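PDB 3LEW: SusD-like carbohydrate binding protein from Bacteroides vulgatus, which probably binds carbohydrates at the outer membrane as a member of the SusD family, serving nutrient capture. Local coordinates for residues F73-K79 / K466-I472. Numbering follows the deposited sequence.
Sequences FSAIYGK and KYYLYRI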
ATOM      1  N   PHE A  73      15.957   5.651   4.343  1.00 14.77           N
ATOM      2  CA  PHE A  73      15.780   6.268   3.009  1.00 15.67           C
ATOM      3  C   PHE A  73      16.897   5.973   2.014  1.00 15.14           C
ATOM      4  O   PHE A  73      17.022   6.650   0.977  1.00 14.45           O
ATOM      5  CB  PHE A  73      15.492   7.783   3.091  1.00 15.79           C
ATOM      6  CG  PHE A  73      14.186   8.104   3.744  1.00 16.31           C
ATOM      7  CD1 PHE A  73      13.010   8.121   3.030  1.00 18.34           C
ATOM      8  CD2 PHE A  73      14.143   8.404   5.077  1.00 16.52           C
ATOM      9  CE1 PHE A  73      11.790   8.397   3.656  1.00 17.18           C
ATOM     10  CE2 PHE A  73      12.979   8.675   5.692  1.00 16.22           C
ATOM     11  CZ  PHE A  73      11.782   8.673   4.995  1.00 16.07           C
ATOM     12  N   SER A  74      17.733   4.978   2.296  1.00 14.81           N
ATOM     13  CA  SER A  74      18.787   4.659   1.324  1.00 16.32           C
ATOM     14  C   SER A  74      18.423   3.565   0.290  1.00 15.52           C
ATOM     15  O   SER A  74      19.049   3.531  -0.786  1.00 15.49           O
ATOM     16  CB  SER A  74      20.082   4.313   2.037  1.00 17.54           C
ATOM     17  OG  SER A  74      19.956   3.093   2.672  1.00 21.61           O
ATOM     18  N   ALA A  75      17.438   2.697   0.610  1.00 15.25           N
ATOM     19  CA  ALA A  75      17.121   1.499  -0.191  1.00 14.14           C
ATOM     20  C   ALA A  75      16.564   1.794  -1.593  1.00 14.96           C
ATOM     21  O   ALA A  75      17.067   1.278  -2.586  1.00 14.47           O
ATOM     22  CB  ALA A  75      16.130   0.583   0.562  1.00 13.93           C
ATOM     23  N   ILE A  76      15.536   2.625  -1.674  1.00 14.52           N
ATOM     24  CA  ILE A  76      14.857   2.849  -2.944  1.00 15.13           C
ATOM     25  C   ILE A  76      15.678   3.816  -3.821  1.00 14.93           C
ATOM     26  O   ILE A  76      15.947   3.521  -4.982  1.00 14.79           O
ATOM     27  CB  ILE A  76      13.400   3.323  -2.696  1.00 14.78           C
ATOM     28  CG1 ILE A  76      12.584   2.206  -1.997  1.00 16.97           C
ATOM     29  CG2 ILE A  76      12.703   3.749  -4.025  1.00 15.57           C
ATOM     30  CD1 ILE A  76      12.278   0.985  -2.921  1.00 16.77           C
ATOM     31  N   TYR A  77      16.100   4.937  -3.260  1.00 14.36           N
ATOM     32  CA  TYR A  77      16.972   5.893  -3.950  1.00 14.57           C
ATOM     33  C   TYR A  77      18.238   5.168  -4.415  1.00 15.56           C
ATOM     34  O   TYR A  77      18.782   5.458  -5.469  1.00 15.19           O
ATOM     35  CB  TYR A  77      17.335   7.016  -2.994  1.00 16.09           C
ATOM     36  CG  TYR A  77      18.363   7.959  -3.555  1.00 15.41           C
ATOM     37  CD1 TYR A  77      17.991   8.970  -4.397  1.00 17.42           C
ATOM     38  CD2 TYR A  77      19.710   7.813  -3.257  1.00 19.38           C
ATOM     39  CE1 TYR A  77      18.925   9.857  -4.915  1.00 19.32           C
ATOM     40  CE2 TYR A  77      20.651   8.703  -3.789  1.00 20.99           C
ATOM     41  CZ  TYR A  77      20.240   9.706  -4.625  1.00 22.11           C
ATOM     42  OH  TYR A  77      21.167  10.606  -5.186  1.00 24.91           O
ATOM     43  N   GLY A  78      18.706   4.231  -3.583  1.00 15.84           N
ATOM     44  CA  GLY A  78      19.846   3.381  -3.902  1.00 16.25           C
ATOM     45  C   GLY A  78      19.657   2.289  -4.943  1.00 16.10           C
ATOM     46  O   GLY A  78      20.610   1.537  -5.228  1.00 16.16           O
ATOM     47  N   LYS A  79      18.453   2.203  -5.519  1.00 16.29           N
ATOM     48  CA  LYS A  79      18.131   1.191  -6.527  1.00 17.01           C
ATOM     49  C   LYS A  79      18.447  -0.239  -6.075  1.00 16.81           C
ATOM     50  O   LYS A  79      19.024  -1.063  -6.825  1.00 17.11           O
ATOM     51  CB  LYS A  79      18.852   1.506  -7.828  1.00 18.31           C
ATOM     52  CG  LYS A  79      18.242   2.702  -8.543  1.00 20.90           C
ATOM     53  CD  LYS A  79      19.196   3.097  -9.685  1.00 25.03           C
ATOM     54  CE  LYS A  79      18.635   4.193 -10.474  1.00 26.96           C
ATOM     55  NZ  LYS A  79      19.679   4.649 -11.467  1.00 29.63           N
ATOM     56  N   LYS A 466      14.116  13.867  -3.382  1.00 15.82           N
ATOM     57  CA  LYS A 466      14.581  12.741  -4.196  1.00 16.33           C
ATOM     58  C   LYS A 466      14.541  11.418  -3.455  1.00 15.29           C
ATOM     59  O   LYS A 466      14.377  10.385  -4.067  1.00 15.45           O
ATOM     60  CB  LYS A 466      16.019  12.994  -4.721  1.00 16.51           C
ATOM     61  CG  LYS A 466      17.123  12.900  -3.701  1.00 17.59           C
ATOM     62  CD  LYS A 466      18.455  13.461  -4.261  1.00 18.49           C
ATOM     63  CE  LYS A 466      19.611  13.219  -3.290  1.00 21.27           C
ATOM     64  NZ  LYS A 466      20.927  13.828  -3.741  1.00 21.80           N
ATOM     65  N   TYR A 467      14.688  11.446  -2.136  1.00 13.75           N
ATOM     66  CA  TYR A 467      14.705  10.210  -1.367  1.00 14.40           C
ATOM     67  C   TYR A 467      13.339   9.501  -1.275  1.00 14.55           C
ATOM     68  O   TYR A 467      13.267   8.352  -0.830  1.00 15.54           O
ATOM     69  CB  TYR A 467      15.298  10.446   0.026  1.00 14.03           C
ATOM     70  CG  TYR A 467      16.770  10.767  -0.006  1.00 15.19           C
ATOM     71  CD1 TYR A 467      17.708   9.754  -0.216  1.00 15.76           C
ATOM     72  CD2 TYR A 467      17.249  12.084   0.189  1.00 15.69           C
ATOM     73  CE1 TYR A 467      19.066  10.026  -0.265  1.00 16.38           C
ATOM     74  CE2 TYR A 467      18.605  12.358   0.147  1.00 15.98           C
ATOM     75  CZ  TYR A 467      19.506  11.324  -0.085  1.00 16.25           C
ATOM     76  OH  TYR A 467      20.856  11.555  -0.077  1.00 17.33           O
ATOM     77  N   TYR A 468      12.264  10.190  -1.677  1.00 13.91           N
ATOM     78  CA  TYR A 468      10.933   9.606  -1.630  1.00 13.33           C
ATOM     79  C   TYR A 468      10.584   8.762  -2.850  1.00 13.90           C
ATOM     80  O   TYR A 468       9.672   7.985  -2.776  1.00 15.10           O
ATOM     81  CB  TYR A 468       9.870  10.694  -1.486  1.00 12.25           C
ATOM     82  CG  TYR A 468       9.944  11.554  -0.236  1.00 12.42           C
ATOM     83  CD1 TYR A 468      10.451  11.048   0.974  1.00 13.98           C
ATOM     84  CD2 TYR A 468       9.357  12.822  -0.208  1.00 13.03           C
ATOM     85  CE1 TYR A 468      10.498  11.839   2.111  1.00 14.76           C
ATOM     86  CE2 TYR A 468       9.431  13.651   0.942  1.00 14.53           C
ATOM     87  CZ  TYR A 468       9.957  13.126   2.116  1.00 13.81           C
ATOM     88  OH  TYR A 468      10.018  13.896   3.282  1.00 16.03           O
ATOM     89  N   LEU A 469      11.241   8.981  -3.991  1.00 13.38           N
ATOM     90  CA  LEU A 469      10.728   8.344  -5.223  1.00 12.82           C
ATOM     91  C   LEU A 469      11.335   7.012  -5.591  1.00 12.87           C
ATOM     92  O   LEU A 469      12.569   6.811  -5.470  1.00 13.51           O
ATOM     93  CB  LEU A 469      10.872   9.289  -6.409  1.00 12.37           C
ATOM     94  CG  LEU A 469      10.225  10.653  -6.320  1.00 14.51           C
ATOM     95  CD1 LEU A 469      10.454  11.407  -7.698  1.00 14.36           C
ATOM     96  CD2 LEU A 469       8.777  10.519  -5.981  1.00 12.44           C
ATOM     97  N   TYR A 470      10.491   6.105  -6.086  1.00 12.70           N
ATOM     98  CA  TYR A 470      11.007   4.910  -6.770  1.00 12.79           C
ATOM     99  C   TYR A 470      11.629   5.379  -8.098  1.00 12.79           C
ATOM    100  O   TYR A 470      11.284   6.466  -8.613  1.00 13.56           O
ATOM    101  CB  TYR A 470       9.918   3.895  -7.047  1.00 12.25           C
ATOM    102  CG  TYR A 470       9.417   3.106  -5.828  1.00 13.53           C
ATOM    103  CD1 TYR A 470       8.812   3.732  -4.746  1.00 14.69           C
ATOM    104  CD2 TYR A 470       9.445   1.720  -5.844  1.00 17.30           C
ATOM    105  CE1 TYR A 470       8.272   2.973  -3.640  1.00 14.68           C
ATOM    106  CE2 TYR A 470       8.944   0.974  -4.776  1.00 19.26           C
ATOM    107  CZ  TYR A 470       8.374   1.606  -3.678  1.00 20.02           C
ATOM    108  OH  TYR A 470       7.855   0.804  -2.661  1.00 20.18           O
ATOM    109  N   ARG A 471      12.613   4.634  -8.568  1.00 12.47           N
ATOM    110  CA  ARG A 471      13.418   4.991  -9.737  1.00 12.19           C
ATOM    111  C   ARG A 471      13.380   3.971 -10.861  1.00 13.07           C
ATOM    112  O   ARG A 471      13.449   2.774 -10.673  1.00 13.33           O
ATOM    113  CB  ARG A 471      14.871   5.160  -9.284  1.00 12.42           C
ATOM    114  CG  ARG A 471      15.020   6.228  -8.202  1.00 14.04           C
ATOM    115  CD  ARG A 471      16.466   6.460  -7.823  1.00 14.06           C
ATOM    116  NE  ARG A 471      17.238   7.035  -8.925  1.00 15.12           N
ATOM    117  CZ  ARG A 471      18.497   7.444  -8.840  1.00 16.03           C
ATOM    118  NH1 ARG A 471      19.173   7.339  -7.693  1.00 14.36           N
ATOM    119  NH2 ARG A 471      19.097   7.973  -9.924  1.00 15.30           N
ATOM    120  N   ILE A 472      13.306   4.477 -12.081  1.00 12.80           N
ATOM    121  CA  ILE A 472      13.526   3.648 -13.255  1.00 12.16           C
ATOM    122  C   ILE A 472      14.881   2.947 -13.071  1.00 13.18           C
ATOM    123  O   ILE A 472      15.878   3.553 -12.590  1.00 14.57           O
ATOM    124  CB  ILE A 472      13.478   4.505 -14.533  1.00 13.18           C
ATOM    125  CG1 ILE A 472      12.088   5.151 -14.680  1.00 13.69           C
ATOM    126  CG2 ILE A 472      13.869   3.669 -15.727  1.00 13.05           C
ATOM    127  CD1 ILE A 472      11.965   6.317 -15.660  1.00 14.39           C
TER
HETATM  128  O   HOH W   1      14.927   6.251  -0.743  1.00 13.98           O
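Y77 projects from the type I beta turn I76-K79 and sets its ring between Y467 and R471, joining the loop that leads into helix 81-103 to the loop that precedes helix 474-479 in this SusD-family fold. A flat ring suits the place, having two faces to offer. With CG anti to the backbone N (chi1 173°), it runs out between the two: Y467 CE1 lies over one face, 3.8 Å from Y77 CD2, and R471 NH1 over the other, both displaced toward the rim. The tyrosine rings are inclined at 48°, neither stacked nor edge-to-face. K466, extended beyond CG, crosses the Y77 ring obliquely, its CD 3.7 Å from Y77 CE1, so its methylenes lie against the ring and NZ ends beside Y77 OH. Arginine suits its place because R471 NH1 can donate to Y77 O at 2.9 Å, in the carbonyl plane; its cation-pi approach to the Y77 ring is long and at most weak. K79 crosses R471 at about a right angle, CE resting on the guanidinium face; its NZ is paired with D474, which probably eases the closeness of two positive charges. Cutting Y77 back to an alanine is likely to open a gap between Y467 and R471 and leave the K466 methylenes without their apolar partner. Branched I76 has an arm for each part of Y470: CG2 packs on Y470 CA, and CD1 sits over the ring face, 4.1 Å from its centroid, in a CH-pi contact, while Y470 OH bonds to N52. F73, closing a Schellman motif after helix 68-71, brings its CE1 to the edge of the Y468 ring. A water donates to F73 O and Y467 O, each at 2.7 Å, and accepts from Y77 N at 3.1 Å.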